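Adhesion and penetration protein autotransporter (Haemophilus influenzae, PDB 3SYJ) promotes bacterial adherence to and invasion of host cells, self-associates to drive bacterial aggregation, and is probably a serine protease. Local coordinates at residues F369-N374 against W394-V399; D877-S882 against T907-K912; Q915-K920 against G944-H949. All coordinates share one frame; numbering follows the deposited sequence.

Contact 1: F369-N374 against W394-V399; sequences FTVSPN and WKVNGV
V371 and W394 pair as a parallel bridge, their CA atoms 5.1 Å apart, and the ladder ends just beyond it, where K395 N donates to V371 O (2.9 Å, 148° at the hydrogen) before the second segment leaves the strand as a loop. On the face that V371 and W394 share, the isopropyl group of V371 meets the six-membered end of the W394 indole, the two side chains crossing at a slant. With CG1 anti to the backbone N (chi1 -173°), that methyl comes to 3.7 Å from W394 CZ3, while V371 CB lies 3.8 Å from W394 CE3. V396 continues the apolar row: its CB lies over one face of the indole, toward the rim, and its CG2 reaches the P373 ring at CD (3.9 Å). P373 and V396 run past one another in opposite directions, and P373 CG also packs against the carbonyl oxygen of K395 at 3.3 Å. On the other side of the strand the K395 chain, extended beyond CG, passes V371 O with its CB and carries NZ to 4.0 Å from the T370 methyl CG2; T370 OG1 is bonded instead to Q347. L350 and F352 from strand 348-352 and L363 and F365 from strand 363-366 close round the buried valine and tryptophan. Stacked parallel strands enclosing such an apolar interior are the hallmark of the right-handed beta-helix of autotransporter passenger domains.

Contact 2: D877-S882 against T907-K912; sequences DKLKLS and TLVESK
L879, K880 and L881 pair in parallel register with V909, E910 and S911, as neighbouring parallel strands near the C-terminal end of the passenger domain's beta-helix, within its pertactin-like region. Four backbone hydrogen bonds join the strands. L879 N donates to L908 O and L879 O accepts from E910 N (2.9 Å); L881 N then binds E910 O almost straight, at 175°, whereas the last bond, K912 N to L881 O, is weak. The edge of the ladder is irregular at L908 and V909, which together face F946 on the next strand as a classic beta bulge. Apolar contacts line the buried face. L879 and V909 lie side by side and point the same way, and L881 reaches obliquely across to V909, its CD1 3.6 Å from V909 CG1; F865 and F867 cover L879 from strand 862-870. The opposite face carries charged chains. E910 has CG between its own backbone N and carbonyl carbon (chi1 59°), and its carboxylate sits among the aliphatic parts of two lysines: OE2 lies 3.8 Å from K878 CB and 3.9 Å from K880 CE. The ammonium groups stand farther off: K880 NZ is 4.8 Å from E910 OE2, not in contact, so the opposite charges may attract only weakly. Beyond E910, the K880 chain crosses K912 at about a right angle, bringing K880 CG within 3.6 Å of K912 CA.

Contact 3: Q915-K920 against G944-H949; sequences QPLSDK and GEFRLH
L917 carries the close part of this contact: its backbone N bonds to G944 O, and its side chain touches the F946 ring. The hydrogen bond spans 3.1 Å from L917 N to G944 O, nearly straight at 168°, and arrives in the carbonyl plane on a lone pair. The same oxygen lies against the leucine side chain, 3.4 Å from L917 CG. That carbon is anti to its own carbonyl carbon (chi1 -65°), and the branch beyond it brings CD1 to the edge of the F946 ring, in plane with it and 3.8 Å from CD2. Both side chains are buried: V909 also packs on L917, and F923 meets the F946 ring edge-to-face. Toward solvent the contact thins. The exposed P916 offers only CB to the segment opposite, 3.9 Å from G944 CA, an approach that the bare CA of the glycine permits. Each segment also has a polar bond of its own: S918 OG accepts from K920 N as an ST turn, and R947 NH2 forms a salt bridge with E945 OE1 (2.8 Å). E945 and R947 have second partners on strand 906-911, E945 OE2 with S911 N and R947 NE with T907 OG1. The arrangement is that of a loop joining strands 906-911 and 921-925 that lies against the start of strand 945-949, which pairs antiparallel with 906-911 and 935-942 in the C-terminal part of the beta-helical passenger domain.

Contacts 2 and 3 are neighbours in the C-terminal part of the passenger domain, their centres about 9 Å apart, and both draw on the sheet in which strands 906-911 and 945-949 run antiparallel. They touch directly: L908 N and F946 O, and likewise V909 O and F946 N, are 2.9 Å apart as probable hydrogen bonds, so the bulge of contact 2 is probably bonded to strand 945-949, which lies in the second segment of contact 3. Contact 1 belongs to a much earlier part of the chain, on the opposite side of its centre, with its centre about 90 Å from that of contact 2 and about 97 Å from that of contact 3. All three lie away from S218, the active-site serine assigned by similarity.

Contact 1: F369-N374 against W394-V399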
# COMPACT_ATOMS: atom_id res chain seq x y z
N PHE A 369 53.03 14.53 -27.64
CA PHE A 369 53.59 15.32 -28.73
C PHE A 369 52.60 16.35 -29.24
O PHE A 369 51.39 16.14 -29.23
CB PHE A 369 54.04 14.42 -29.88
CG PHE A 369 55.42 13.86 -29.70
CD1 PHE A 369 55.63 12.76 -28.88
CD2 PHE A 369 56.51 14.44 -30.33
CE1 PHE A 369 56.90 12.25 -28.71
CE2 PHE A 369 57.79 13.93 -30.15
CZ PHE A 369 57.99 12.83 -29.34
N THR A 370 53.14 17.48 -29.70
CA THR A 370 52.39 18.49 -30.43
C THR A 370 52.92 18.46 -31.85
O THR A 370 54.12 18.64 -32.07
CB THR A 370 52.59 19.89 -29.83
OG1 THR A 370 52.16 19.90 -28.46
CG2 THR A 370 51.78 20.93 -30.61
N VAL A 371 52.04 18.21 -32.81
CA VAL A 371 52.45 18.07 -34.19
C VAL A 371 51.76 19.15 -35.00
O VAL A 371 50.53 19.22 -35.05
CB VAL A 371 52.09 16.68 -34.73
CG1 VAL A 371 52.67 16.49 -36.11
CG2 VAL A 371 52.62 15.61 -33.79
N SER A 372 52.57 20.00 -35.61
CA SER A 372 52.05 21.24 -36.17
C SER A 372 52.66 21.58 -37.52
O SER A 372 53.86 21.40 -37.72
CB SER A 372 52.31 22.37 -35.17
OG SER A 372 52.27 23.64 -35.82
N PRO A 373 51.83 22.10 -38.44
CA PRO A 373 52.32 22.61 -39.72
C PRO A 373 52.84 24.03 -39.53
O PRO A 373 52.28 24.74 -38.71
CB PRO A 373 51.06 22.68 -40.58
CG PRO A 373 49.90 22.39 -39.67
CD PRO A 373 50.39 22.33 -38.26
N ASN A 374 53.85 24.44 -40.28
CA ASN A 374 54.19 25.85 -40.33
C ASN A 374 53.07 26.62 -41.01
O ASN A 374 52.80 27.78 -40.67
CB ASN A 374 55.49 26.08 -41.09
CG ASN A 374 56.70 25.74 -40.26
OD1 ASN A 374 56.63 25.69 -39.03
ND2 ASN A 374 57.83 25.51 -40.93
N TRP A 394 47.35 16.51 -32.87
CA TRP A 394 47.61 16.38 -34.29
C TRP A 394 46.98 17.53 -35.06
O TRP A 394 45.77 17.55 -35.26
CB TRP A 394 47.06 15.04 -34.79
CG TRP A 394 47.49 14.66 -36.19
CD1 TRP A 394 46.75 14.78 -37.33
CD2 TRP A 394 48.75 14.10 -36.58
NE1 TRP A 394 47.47 14.33 -38.41
CE2 TRP A 394 48.70 13.91 -37.98
CE3 TRP A 394 49.91 13.75 -35.89
CZ2 TRP A 394 49.77 13.39 -38.69
CZ3 TRP A 394 50.97 13.23 -36.60
CH2 TRP A 394 50.90 13.06 -37.99
N LYS A 395 47.79 18.49 -35.49
CA LYS A 395 47.25 19.70 -36.11
C LYS A 395 47.49 19.73 -37.62
O LYS A 395 47.41 20.78 -38.25
CB LYS A 395 47.85 20.94 -35.45
CG LYS A 395 47.46 21.07 -33.99
CD LYS A 395 48.16 22.23 -33.29
CE LYS A 395 47.73 22.32 -31.83
NZ LYS A 395 48.56 23.26 -31.03
N VAL A 396 47.76 18.56 -38.19
CA VAL A 396 48.11 18.46 -39.59
C VAL A 396 47.01 17.75 -40.37
O VAL A 396 46.57 16.67 -39.97
CB VAL A 396 49.43 17.70 -39.75
CG1 VAL A 396 49.71 17.41 -41.20
CG2 VAL A 396 50.55 18.52 -39.16
N ASN A 397 46.57 18.35 -41.46
CA ASN A 397 45.50 17.76 -42.26
C ASN A 397 45.96 16.53 -43.04
O ASN A 397 47.14 16.21 -43.08
CB ASN A 397 44.92 18.79 -43.23
CG ASN A 397 43.92 19.71 -42.56
OD1 ASN A 397 43.94 20.92 -42.79
ND2 ASN A 397 43.04 19.14 -41.73
N GLY A 398 45.00 15.87 -43.68
CA GLY A 398 45.30 14.69 -44.48
C GLY A 398 45.14 14.96 -45.97
O GLY A 398 45.04 16.11 -46.39
N VAL A 399 45.10 13.89 -46.75
CA VAL A 399 45.10 13.98 -48.20
C VAL A 399 43.86 13.32 -48.77
O VAL A 399 43.45 12.26 -48.29
CB VAL A 399 46.33 13.26 -48.76
CG1 VAL A 399 46.25 13.15 -50.28
CG2 VAL A 399 47.61 13.96 -48.31

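Contact 2: D877-S882 against T907-K912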
# COMPACT_ATOMS: atom_id res chain seq x y z
N ASP A 877 -22.32 -14.89 2.68
CA ASP A 877 -21.89 -13.90 1.70
C ASP A 877 -23.15 -13.19 1.24
O ASP A 877 -24.24 -13.75 1.27
CB ASP A 877 -21.20 -14.57 0.51
CG ASP A 877 -19.89 -15.24 0.89
OD1 ASP A 877 -19.13 -14.66 1.71
OD2 ASP A 877 -19.61 -16.34 0.36
N LYS A 878 -23.00 -11.94 0.80
CA LYS A 878 -24.14 -11.13 0.42
C LYS A 878 -24.00 -10.56 -0.99
O LYS A 878 -22.89 -10.24 -1.43
CB LYS A 878 -24.36 -10.00 1.43
CG LYS A 878 -24.76 -10.48 2.82
CD LYS A 878 -26.08 -11.23 2.78
CE LYS A 878 -26.26 -12.16 3.98
NZ LYS A 878 -26.45 -11.41 5.24
N LEU A 879 -25.12 -10.43 -1.68
CA LEU A 879 -25.16 -9.73 -2.95
C LEU A 879 -26.13 -8.57 -2.79
O LEU A 879 -27.33 -8.76 -2.66
CB LEU A 879 -25.61 -10.67 -4.07
CG LEU A 879 -25.69 -10.11 -5.50
CD1 LEU A 879 -24.36 -9.50 -5.92
CD2 LEU A 879 -26.12 -11.20 -6.47
N LYS A 880 -25.58 -7.36 -2.78
CA LYS A 880 -26.36 -6.15 -2.55
C LYS A 880 -26.59 -5.41 -3.86
O LYS A 880 -25.65 -4.93 -4.49
CB LYS A 880 -25.63 -5.24 -1.55
CG LYS A 880 -26.35 -3.95 -1.23
CD LYS A 880 -25.62 -3.17 -0.15
CE LYS A 880 -25.68 -3.89 1.19
NZ LYS A 880 -25.36 -2.97 2.32
N LEU A 881 -27.85 -5.32 -4.28
CA LEU A 881 -28.18 -4.75 -5.58
C LEU A 881 -29.04 -3.50 -5.46
O LEU A 881 -29.51 -3.15 -4.37
CB LEU A 881 -28.90 -5.79 -6.44
CG LEU A 881 -28.23 -7.16 -6.54
CD1 LEU A 881 -29.06 -8.08 -7.42
CD2 LEU A 881 -26.82 -7.02 -7.09
N SER A 882 -29.24 -2.81 -6.58
CA SER A 882 -30.07 -1.61 -6.61
C SER A 882 -31.37 -1.90 -7.34
O SER A 882 -31.65 -3.03 -7.72
CB SER A 882 -29.32 -0.48 -7.31
OG SER A 882 -29.30 -0.71 -8.71
N THR A 907 -31.10 -13.94 4.25
CA THR A 907 -31.06 -13.12 3.05
C THR A 907 -29.79 -13.41 2.26
O THR A 907 -28.69 -13.43 2.82
CB THR A 907 -31.14 -11.61 3.40
OG1 THR A 907 -32.31 -11.36 4.20
CG2 THR A 907 -31.20 -10.76 2.14
N LEU A 908 -29.93 -13.64 0.96
CA LEU A 908 -28.78 -13.86 0.09
C LEU A 908 -28.60 -12.67 -0.85
O LEU A 908 -27.49 -12.16 -1.01
CB LEU A 908 -28.94 -15.15 -0.72
CG LEU A 908 -28.77 -16.44 0.09
CD1 LEU A 908 -28.83 -17.65 -0.82
CD2 LEU A 908 -27.47 -16.42 0.88
N VAL A 909 -29.69 -12.24 -1.47
CA VAL A 909 -29.68 -11.08 -2.34
C VAL A 909 -30.58 -9.99 -1.78
O VAL A 909 -31.77 -10.22 -1.56
CB VAL A 909 -30.17 -11.45 -3.75
CG1 VAL A 909 -30.07 -10.24 -4.67
CG2 VAL A 909 -29.37 -12.61 -4.31
N GLU A 910 -30.02 -8.81 -1.55
CA GLU A 910 -30.77 -7.72 -0.92
C GLU A 910 -30.69 -6.43 -1.72
O GLU A 910 -29.97 -6.34 -2.72
CB GLU A 910 -30.24 -7.47 0.49
CG GLU A 910 -28.77 -7.10 0.54
CD GLU A 910 -28.22 -7.03 1.96
OE1 GLU A 910 -28.96 -6.59 2.86
OE2 GLU A 910 -27.05 -7.41 2.16
N SER A 911 -31.43 -5.43 -1.27
CA SER A 911 -31.38 -4.11 -1.87
C SER A 911 -30.40 -3.23 -1.10
O SER A 911 -30.19 -3.42 0.10
CB SER A 911 -32.76 -3.48 -1.87
OG SER A 911 -32.69 -2.12 -2.26
N LYS A 912 -29.83 -2.25 -1.78
CA LYS A 912 -28.85 -1.36 -1.19
C LYS A 912 -29.50 -0.42 -0.20
O LYS A 912 -28.84 0.17 0.60
CB LYS A 912 -28.06 -0.59 -2.26
CG LYS A 912 -28.89 0.22 -3.20
CD LYS A 912 -28.13 1.00 -4.22
CE LYS A 912 -27.19 1.96 -3.59
NZ LYS A 912 -26.85 3.07 -4.52

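Contact 3: Q915-K920 against G944-H949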
# COMPACT_ATOMS: atom_id res chain seq x y z
N GLN A 915 -35.86 0.18 -0.90
CA GLN A 915 -36.64 -0.18 -2.08
C GLN A 915 -36.47 -1.64 -2.47
O GLN A 915 -35.41 -2.20 -2.30
CB GLN A 915 -36.31 0.71 -3.28
CG GLN A 915 -36.16 2.19 -2.97
CD GLN A 915 -37.46 2.94 -2.84
OE1 GLN A 915 -38.47 2.56 -3.36
NE2 GLN A 915 -37.40 4.04 -2.18
N PRO A 916 -37.51 -2.24 -3.02
CA PRO A 916 -37.52 -3.64 -3.42
C PRO A 916 -36.79 -3.94 -4.73
O PRO A 916 -36.71 -3.10 -5.59
CB PRO A 916 -39.00 -3.93 -3.58
CG PRO A 916 -39.66 -2.92 -2.97
CD PRO A 916 -38.87 -1.72 -2.93
N LEU A 917 -36.27 -5.15 -4.86
CA LEU A 917 -35.55 -5.50 -6.07
C LEU A 917 -36.50 -5.69 -7.25
O LEU A 917 -37.62 -6.17 -7.08
CB LEU A 917 -34.74 -6.79 -5.86
CG LEU A 917 -33.60 -6.72 -4.85
CD1 LEU A 917 -32.96 -8.09 -4.69
CD2 LEU A 917 -32.56 -5.69 -5.26
N SER A 918 -36.05 -5.31 -8.44
CA SER A 918 -36.87 -5.36 -9.64
C SER A 918 -37.46 -6.75 -9.91
O SER A 918 -36.91 -7.77 -9.50
CB SER A 918 -36.06 -4.89 -10.85
OG SER A 918 -36.80 -5.03 -12.05
N ASP A 919 -38.60 -6.77 -10.60
CA ASP A 919 -39.21 -8.02 -11.04
C ASP A 919 -38.51 -8.58 -12.27
O ASP A 919 -38.74 -9.73 -12.65
CB ASP A 919 -40.69 -7.80 -11.35
CG ASP A 919 -41.58 -8.17 -10.18
OD1 ASP A 919 -42.56 -8.93 -10.40
OD2 ASP A 919 -41.30 -7.72 -9.04
N LYS A 920 -37.67 -7.76 -12.89
CA LYS A 920 -36.89 -8.18 -14.05
C LYS A 920 -35.67 -8.97 -13.58
O LYS A 920 -34.95 -9.56 -14.38
CB LYS A 920 -36.46 -6.97 -14.87
CG LYS A 920 -37.60 -6.08 -15.32
CD LYS A 920 -37.10 -4.76 -15.88
CE LYS A 920 -36.33 -3.97 -14.83
NZ LYS A 920 -35.90 -2.64 -15.34
N GLY A 944 -39.35 -8.09 -1.06
CA GLY A 944 -38.44 -7.39 -1.96
C GLY A 944 -37.02 -7.91 -2.02
O GLY A 944 -36.18 -7.34 -2.72
N GLU A 945 -36.74 -8.99 -1.29
CA GLU A 945 -35.39 -9.57 -1.24
C GLU A 945 -35.43 -11.08 -1.43
O GLU A 945 -36.46 -11.71 -1.20
CB GLU A 945 -34.71 -9.23 0.09
CG GLU A 945 -34.74 -7.75 0.42
CD GLU A 945 -33.80 -7.37 1.55
OE1 GLU A 945 -33.76 -8.10 2.57
OE2 GLU A 945 -33.11 -6.34 1.42
N PHE A 946 -34.31 -11.65 -1.86
CA PHE A 946 -34.21 -13.09 -2.09
C PHE A 946 -33.58 -13.80 -0.90
O PHE A 946 -32.40 -13.60 -0.60
CB PHE A 946 -33.44 -13.39 -3.38
CG PHE A 946 -34.18 -12.97 -4.62
CD1 PHE A 946 -34.95 -13.88 -5.32
CD2 PHE A 946 -34.13 -11.66 -5.06
CE1 PHE A 946 -35.64 -13.49 -6.46
CE2 PHE A 946 -34.82 -11.26 -6.20
CZ PHE A 946 -35.58 -12.18 -6.90
N ARG A 947 -34.37 -14.63 -0.23
CA ARG A 947 -33.94 -15.26 1.01
C ARG A 947 -34.05 -16.78 0.98
O ARG A 947 -34.82 -17.34 0.19
CB ARG A 947 -34.74 -14.71 2.19
CG ARG A 947 -34.87 -13.20 2.20
CD ARG A 947 -35.30 -12.71 3.57
NE ARG A 947 -35.24 -11.25 3.64
CZ ARG A 947 -36.29 -10.46 3.51
NH1 ARG A 947 -37.50 -10.98 3.33
NH2 ARG A 947 -36.15 -9.14 3.58
N LEU A 948 -33.27 -17.43 1.83
CA LEU A 948 -33.40 -18.86 2.10
C LEU A 948 -34.46 -19.05 3.17
O LEU A 948 -34.40 -18.44 4.24
CB LEU A 948 -32.08 -19.45 2.57
CG LEU A 948 -31.01 -19.64 1.50
CD1 LEU A 948 -29.77 -20.29 2.10
CD2 LEU A 948 -31.55 -20.46 0.34
N HIS A 949 -35.43 -19.91 2.87
CA HIS A 949 -36.62 -20.02 3.69
C HIS A 949 -36.92 -21.49 4.00
O HIS A 949 -36.71 -22.36 3.17
CB HIS A 949 -37.79 -19.36 2.97
CG HIS A 949 -39.05 -19.30 3.78
ND1 HIS A 949 -40.29 -19.57 3.25
CD2 HIS A 949 -39.26 -18.99 5.09
CE1 HIS A 949 -41.21 -19.43 4.19
NE2 HIS A 949 -40.61 -19.09 5.31